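PDB 5NV9: Sodium/sialic acid symporter SiaT from Proteus mirabilis, which couples the inward flow of sodium ions to the uptake of the sialic acid N-acetylneuraminic acid across the bacterial inner membrane. Local coordinates for residues 214-218 and 219-223; 286-289 and 290-293. All coordinates share one frame; numbering follows the deposited sequence.

Contact 1: residues 214-218 and 219-223; sequences TTAQA and DKFFP
Lys220 N donates to Thr215 O at 3.0 Å, nearly straight (N-H...O 163°), and Asp219 N donates to Ala216 O at 2.9 Å, closing the C-terminal end of helix 207-217. Asp219 N stands well above the plane of the Ala216 carbonyl. With Asp219 at positive phi (61°), the two bonds make the helix end a Schellman motif.

The residues after the cap bring apolar groups back against the helix end. Thr215 OG1 sits beside the backbone N (chi1 -60°), which turns CG2 anti to that N and over one face of the Phe221 ring as a CH-pi contact, 3.7 Å from the ring centroid. The same methyl lies 3.7 Å from Lys220 CB, while Ala216 CB meets the edge of the ring at Phe221 CE2 (3.8 Å). Trp76 packs edge-to-face against Phe221.

Farther along Lys220, CD rests 3.6 Å from Ala218 CB, and bends at chi3 and chi4 carry the amine away from the turn. There NZ bonds to the carbonyl oxygens of Tyr72 and Ser74 and forms a cation-pi contact with Phe296. Thr215 OG1 is taken by Ile211 O within its own helix.

The threonine is thus divided by polarity: its hydroxyl is satisfied along the helix, and its methyl faces the Phe221 ring, pinning the residues after the cap against the last turn.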
# COMPACT_ATOMS: atom_id res chain seq x y z
N THR A 214 -16.32 27.11 7.17
CA THR A 214 -16.98 26.25 8.14
C THR A 214 -15.98 25.25 8.76
O THR A 214 -15.96 25.03 10.00
CB THR A 214 -18.09 25.43 7.50
OG1 THR A 214 -19.02 26.29 6.87
CG2 THR A 214 -18.80 24.56 8.54
N THR A 215 -15.15 24.66 7.90
CA THR A 215 -14.16 23.73 8.39
C THR A 215 -13.18 24.39 9.33
O THR A 215 -12.85 23.81 10.36
CB THR A 215 -13.41 23.00 7.23
OG1 THR A 215 -14.34 22.27 6.46
CG2 THR A 215 -12.46 22.04 7.76
N ALA A 216 -12.68 25.57 8.95
CA ALA A 216 -11.71 26.26 9.79
C ALA A 216 -12.38 26.67 11.12
O ALA A 216 -11.79 26.52 12.19
CB ALA A 216 -11.10 27.45 9.07
N GLN A 217 -13.64 27.10 11.07
CA GLN A 217 -14.38 27.51 12.27
C GLN A 217 -14.66 26.37 13.22
O GLN A 217 -14.71 26.58 14.44
CB GLN A 217 -15.74 28.13 11.89
CG GLN A 217 -15.68 29.61 11.69
CD GLN A 217 -17.04 30.17 11.34
OE1 GLN A 217 -17.85 29.48 10.72
NE2 GLN A 217 -17.33 31.41 11.76
N ALA A 218 -14.91 25.18 12.67
CA ALA A 218 -15.04 24.02 13.51
C ALA A 218 -13.63 23.48 14.00
O ALA A 218 -13.57 22.48 14.63
CB ALA A 218 -15.85 22.93 12.76
N ASP A 219 -12.53 24.13 13.67
CA ASP A 219 -11.21 23.69 14.04
C ASP A 219 -10.89 22.30 13.46
O ASP A 219 -10.28 21.47 14.10
CB ASP A 219 -11.08 23.71 15.58
CG ASP A 219 -9.65 23.93 16.06
OD1 ASP A 219 -8.83 24.52 15.32
OD2 ASP A 219 -9.33 23.50 17.20
N LYS A 220 -11.28 22.05 12.23
CA LYS A 220 -11.13 20.76 11.65
C LYS A 220 -10.00 20.69 10.63
O LYS A 220 -10.00 19.77 9.77
CB LYS A 220 -12.46 20.31 11.04
CG LYS A 220 -13.50 19.90 12.08
CD LYS A 220 -14.89 19.69 11.49
CE LYS A 220 -15.08 18.34 10.76
NZ LYS A 220 -14.81 17.18 11.61
N PHE A 221 -9.10 21.66 10.64
CA PHE A 221 -7.84 21.52 9.86
C PHE A 221 -6.71 20.99 10.75
O PHE A 221 -6.46 19.80 10.76
CB PHE A 221 -7.47 22.82 9.17
CG PHE A 221 -8.35 23.14 8.01
CD1 PHE A 221 -8.42 22.29 6.93
CD2 PHE A 221 -9.06 24.31 7.97
CE1 PHE A 221 -9.21 22.60 5.83
CE2 PHE A 221 -9.89 24.63 6.88
CZ PHE A 221 -9.97 23.76 5.82
N PHE A 222 -6.07 21.85 11.54
CA PHE A 222 -4.92 21.44 12.37
C PHE A 222 -5.17 21.94 13.77
O PHE A 222 -4.63 22.99 14.15
CB PHE A 222 -3.60 21.94 11.76
CG PHE A 222 -3.35 21.42 10.37
CD1 PHE A 222 -2.83 20.17 10.18
CD2 PHE A 222 -3.72 22.16 9.27
CE1 PHE A 222 -2.62 19.68 8.90
CE2 PHE A 222 -3.53 21.69 7.98
CZ PHE A 222 -2.99 20.44 7.80
N PRO A 223 -6.03 21.24 14.54
CA PRO A 223 -6.40 21.81 15.86
C PRO A 223 -5.16 21.78 16.79
O PRO A 223 -4.47 20.78 16.84
CB PRO A 223 -7.53 20.89 16.37
CG PRO A 223 -7.47 19.67 15.50
CD PRO A 223 -6.76 19.99 14.25

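Contact 2: residues 286-289 and 290-293; sequences IFFF and AIGS
Phe287 O receives the shortest of the hydrogen bonds joining 286-289 to 290-293, from Ile291 N at 2.8 Å, and the side chain of the same isoleucine closes over it. Ile291 CG1 lies only 3.1 Å from Phe287 O, and CD1 follows at 3.3 Å. The torsions explain this: CG1 is anti to its own carbonyl carbon (chi1 -72°), which folds the longer branch back along the helix towards the preceding turn. Ile291 CD1 also comes obliquely towards the Phe288 ring, though loosely, 4.5 Å from Phe288 CD1.

Ala290 N to Ile286 O (2.9 Å) and Ser293 N to Phe289 O (3.1 Å) continue the ladder. The serine bond is the straightest, with an N-H...O angle of 171°, whereas Gly292 N reaches Phe288 O weakly at 3.4 Å. Ala290 CB sits 3.4 Å from Ile286 O, so the small methyl also packs against the carbonyl row.

These i to i+4 bonds belong to helix 267-301 of the LeuT fold, at the periplasmic end of a membrane-spanning segment. Its side chains diverge to different neighbours. Phe287, Ala290 and Ile291 pack on helix 155-203. Phe288, which also touches that helix, meets Phe64 edge-to-face and approaches the side chains of Leu59, a sodium ligand, and Thr63, a sialic acid ligand.

Phe289 leans on helix 61-73 and on Trp76, its ring inclined at about 40° to the indole. Ser293 OG is hydrogen-bonded to Trp76 NE1, which ties the indole N-H to the helix.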
# COMPACT_ATOMS: atom_id res chain seq x y z
N ILE A 286 -4.46 15.39 -0.69
CA ILE A 286 -5.15 16.58 -0.25
C ILE A 286 -6.64 16.51 -0.66
O ILE A 286 -7.52 16.93 0.10
CB ILE A 286 -4.61 17.85 -0.90
CG1 ILE A 286 -3.19 18.15 -0.49
CG2 ILE A 286 -5.45 19.05 -0.47
CD1 ILE A 286 -2.60 19.33 -1.27
N PHE A 287 -6.92 15.99 -1.85
CA PHE A 287 -8.33 15.90 -2.31
C PHE A 287 -9.15 14.92 -1.48
O PHE A 287 -10.35 15.20 -1.27
CB PHE A 287 -8.47 15.62 -3.80
CG PHE A 287 -8.17 16.80 -4.64
CD1 PHE A 287 -6.86 17.10 -5.00
CD2 PHE A 287 -9.18 17.64 -5.07
CE1 PHE A 287 -6.56 18.23 -5.76
CE2 PHE A 287 -8.89 18.77 -5.82
CZ PHE A 287 -7.58 19.07 -6.16
N PHE A 288 -8.53 13.85 -0.95
CA PHE A 288 -9.26 12.91 -0.09
C PHE A 288 -9.66 13.57 1.25
O PHE A 288 -10.76 13.36 1.74
CB PHE A 288 -8.52 11.60 0.05
CG PHE A 288 -8.51 10.79 -1.21
CD1 PHE A 288 -9.64 10.09 -1.62
CD2 PHE A 288 -7.41 10.76 -2.04
CE1 PHE A 288 -9.68 9.40 -2.84
CE2 PHE A 288 -7.44 10.08 -3.27
CZ PHE A 288 -8.56 9.37 -3.65
N PHE A 289 -8.77 14.36 1.82
CA PHE A 289 -9.10 15.14 3.03
C PHE A 289 -10.18 16.15 2.67
O PHE A 289 -11.18 16.26 3.39
CB PHE A 289 -7.85 15.85 3.58
CG PHE A 289 -6.93 14.90 4.29
CD1 PHE A 289 -7.18 14.55 5.60
CD2 PHE A 289 -5.86 14.26 3.62
CE1 PHE A 289 -6.35 13.65 6.28
CE2 PHE A 289 -5.06 13.32 4.30
CZ PHE A 289 -5.31 13.01 5.63
N ALA A 290 -9.98 16.87 1.56
CA ALA A 290 -10.92 17.92 1.17
C ALA A 290 -12.30 17.36 0.97
O ALA A 290 -13.30 18.00 1.36
CB ALA A 290 -10.44 18.72 -0.03
N ILE A 291 -12.37 16.13 0.45
CA ILE A 291 -13.64 15.44 0.32
C ILE A 291 -14.42 15.23 1.65
O ILE A 291 -15.63 15.51 1.70
CB ILE A 291 -13.53 14.12 -0.48
CG1 ILE A 291 -13.32 14.44 -1.96
CG2 ILE A 291 -14.79 13.30 -0.36
CD1 ILE A 291 -12.63 13.28 -2.66
N GLY A 292 -13.73 14.75 2.70
CA GLY A 292 -14.32 14.59 4.03
C GLY A 292 -14.76 15.90 4.63
O GLY A 292 -15.82 16.00 5.17
N SER A 293 -13.95 16.93 4.50
CA SER A 293 -14.39 18.24 4.93
C SER A 293 -15.60 18.79 4.17
O SER A 293 -16.55 19.37 4.76
CB SER A 293 -13.19 19.19 4.84
OG SER A 293 -12.18 18.76 5.72

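Overall arrangement
Contact 1 caps helix 207-217 in the periplasmic region, and contact 2 lies deeper, on helix 267-301; their centres are about 13 Å apart. They touch directly where Thr215 OG1 packs 3.7 Å from Ser293 CB. Trp76 is shared by both, and the Lys220 amine of contact 1 also reaches helix 267-301. Only contact 2 approaches the transport sites: the Phe289 side chain is about 6 Å from the bound sialic acid, and that of Phe288 about 10 Å from a sodium ion. Contact 1 lies away from both.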